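PDB 5NBH: fiber, which probably attaches the virion to host cells as the capsid's receptor-binding spike, with a distal head domain that binds N-acetylglucosamine. Local coordinates for residues Gln133-Gln138 with Pro222-Ser227. Residues are numbered along the deposited sequence; the frame is centred on the assembly and turned at random. Where two conformers were deposited one is given.
Sequences QTWELQ and PIFQMS
Two sheets of the beta-sandwich head meet face to face here: W135 and Q133 on strand 131-140, outermost in the GHID sheet, reach across the core to P222, just before strand 223-231, and F224, near its start, in the ABCJ sheet. No hydrogen bond joins the two segments. The P222 ring meets the rim of the W135 indole near its plane, P222 CG lying 3.8 Å from W135 CZ2, with the two side chains crossing at about a right angle. F224 approaches the pyrrole end of the indole, its CZ 4.3 Å from W135 NE1, which meets the phenyl ring at its edge. W135 NE1 is hydrogen-bonded to S215 OG on strand 208-217, so the N-H of the buried indole is satisfied within the same sheet. One indole face is covered near its rim by Q133 CB, 3.1 Å above the plane. With CG beside the backbone N (chi1 -56°) and a bend at chi2 (80°), the Q133 chain lays its terminal amide against P222 CB and CG. Q133 belongs, with N97 and E102 close by and with T130 and T132, to the N-acetylglucosamine site, which holds no sugar in this chain. The apolar core of an adenovirus fibre-head beta-sandwich thus backs directly onto its sugar site.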
loop_
_atom_site.group_PDB
_atom_site.type_symbol
_atom_site.label_atom_id
_atom_site.label_comp_id
_atom_site.label_asym_id
_atom_site.label_seq_id
_atom_site.Cartn_x
_atom_site.Cartn_y
_atom_site.Cartn_z
ATOM N N GLN A 133 26.084 -3.835 7.412
ATOM C CA GLN A 133 25.611 -3.171 8.647
ATOM C C GLN A 133 24.354 -3.868 9.143
ATOM O O GLN A 133 23.553 -4.338 8.334
ATOM C CB GLN A 133 25.277 -1.676 8.443
ATOM C CG GLN A 133 26.419 -0.851 7.875
ATOM C CD GLN A 133 26.565 -0.996 6.366
ATOM O OE1 GLN A 133 25.580 -0.976 5.639
ATOM N NE2 GLN A 133 27.802 -1.108 5.887
ATOM N N THR A 134 24.169 -3.899 10.457
ATOM C CA THR A 134 23.014 -4.542 11.064
ATOM C C THR A 134 22.226 -3.482 11.783
ATOM O O THR A 134 22.745 -2.827 12.687
ATOM C CB THR A 134 23.416 -5.690 12.044
ATOM O OG1 THR A 134 24.083 -6.738 11.336
ATOM C CG2 THR A 134 22.185 -6.300 12.657
ATOM N N TRP A 135 20.965 -3.293 11.358
ATOM C CA TRP A 135 20.069 -2.312 11.933
ATOM C C TRP A 135 18.973 -3.126 12.592
ATOM O O TRP A 135 18.286 -3.891 11.900
ATOM C CB TRP A 135 19.482 -1.386 10.862
ATOM C CG TRP A 135 20.520 -0.826 9.906
ATOM C CD1 TRP A 135 20.702 -1.198 8.613
ATOM C CD2 TRP A 135 21.552 0.137 10.198
ATOM N NE1 TRP A 135 21.750 -0.518 8.071
ATOM C CE2 TRP A 135 22.290 0.316 9.021
ATOM C CE3 TRP A 135 21.911 0.872 11.342
ATOM C CZ2 TRP A 135 23.367 1.202 8.941
ATOM C CZ3 TRP A 135 23.009 1.751 11.269
ATOM C CH2 TRP A 135 23.717 1.909 10.090
ATOM N N GLU A 136 18.781 -2.953 13.888
ATOM C CA GLU A 136 17.857 -3.796 14.650
ATOM C C GLU A 136 16.763 -2.932 15.222
ATOM O O GLU A 136 17.052 -1.947 15.907
ATOM C CB GLU A 136 18.609 -4.521 15.774
ATOM C CG GLU A 136 17.808 -5.562 16.544
ATOM C CD GLU A 136 18.657 -6.227 17.633
ATOM O OE1 GLU A 136 19.162 -7.340 17.443
ATOM O OE2 GLU A 136 18.772 -5.620 18.696
ATOM N N LEU A 137 15.509 -3.259 14.913
ATOM C CA LEU A 137 14.332 -2.640 15.567
ATOM C C LEU A 137 13.665 -3.635 16.502
ATOM O O LEU A 137 13.382 -4.738 16.110
ATOM C CB LEU A 137 13.297 -2.208 14.507
ATOM C CG LEU A 137 13.804 -1.244 13.438
ATOM C CD1 LEU A 137 12.778 -1.054 12.311
ATOM C CD2 LEU A 137 14.175 0.066 14.101
ATOM N N GLN A 138 13.432 -3.220 17.741
ATOM C CA GLN A 138 12.834 -4.048 18.774
ATOM C C GLN A 138 11.471 -3.463 19.133
ATOM O O GLN A 138 11.353 -2.250 19.270
ATOM C CB GLN A 138 13.731 -4.013 20.010
ATOM C CG GLN A 138 13.351 -4.953 21.129
ATOM C CD GLN A 138 14.241 -4.776 22.344
ATOM O OE1 GLN A 138 13.960 -5.334 23.394
ATOM N NE2 GLN A 138 15.307 -3.992 22.210
ATOM N N PRO A 222 25.607 3.949 4.018
ATOM C CA PRO A 222 24.347 3.229 3.819
ATOM C C PRO A 222 23.177 4.216 3.854
ATOM O O PRO A 222 22.727 4.623 4.908
ATOM C CB PRO A 222 24.339 2.188 4.949
ATOM C CG PRO A 222 25.219 2.778 6.008
ATOM C CD PRO A 222 26.227 3.667 5.325
ATOM N N ILE A 223 22.774 4.658 2.674
ATOM C CA ILE A 223 21.721 5.634 2.512
ATOM C C ILE A 223 20.799 5.071 1.441
ATOM O O ILE A 223 21.162 5.054 0.282
ATOM C CB ILE A 223 22.264 7.000 2.057
ATOM C CG1 ILE A 223 23.224 7.543 3.101
ATOM C CG2 ILE A 223 21.110 7.969 1.816
ATOM C CD1 ILE A 223 23.812 8.906 2.763
ATOM N N PHE A 224 19.643 4.566 1.861
ATOM C CA PHE A 224 18.736 3.822 0.999
ATOM C C PHE A 224 17.316 3.795 1.545
ATOM O O PHE A 224 17.144 4.067 2.720
ATOM C CB PHE A 224 19.223 2.382 0.839
ATOM C CG PHE A 224 19.288 1.610 2.117
ATOM C CD1 PHE A 224 20.430 1.643 2.916
ATOM C CD2 PHE A 224 18.232 0.821 2.519
ATOM C CE1 PHE A 224 20.502 0.901 4.092
ATOM C CE2 PHE A 224 18.300 0.087 3.693
ATOM C CZ PHE A 224 19.427 0.137 4.487
ATOM N N GLN A 225 16.335 3.461 0.687
ATOM C CA GLN A 225 14.940 3.185 1.078
ATOM C C GLN A 225 14.646 1.741 0.667
ATOM O O GLN A 225 15.133 1.253 -0.362
ATOM C CB GLN A 225 13.889 4.144 0.405
ATOM C CG GLN A 225 12.411 3.909 0.838
ATOM C CD GLN A 225 11.333 4.869 0.251
ATOM O OE1 GLN A 225 10.550 4.470 -0.616
ATOM N NE2 GLN A 225 11.211 6.059 0.820
ATOM N N MET A 226 13.909 1.028 1.500
ATOM C CA MET A 226 13.379 -0.271 1.094
ATOM C C MET A 226 12.104 -0.628 1.809
ATOM O O MET A 226 11.794 -0.097 2.846
ATOM C CB MET A 226 14.391 -1.409 1.197
ATOM C CG MET A 226 14.972 -1.770 2.543
ATOM S SD MET A 226 15.199 -3.566 2.480
ATOM C CE MET A 226 13.443 -3.903 2.469
ATOM N N SER A 227 11.343 -1.491 1.167
ATOM C CA SER A 227 10.053 -1.879 1.695
ATOM C C SER A 227 9.888 -3.336 1.445
ATOM O O SER A 227 10.482 -3.882 0.507
ATOM C CB SER A 227 8.914 -1.025 1.083
ATOM O OG SER A 227 8.616 -1.421 -0.211
#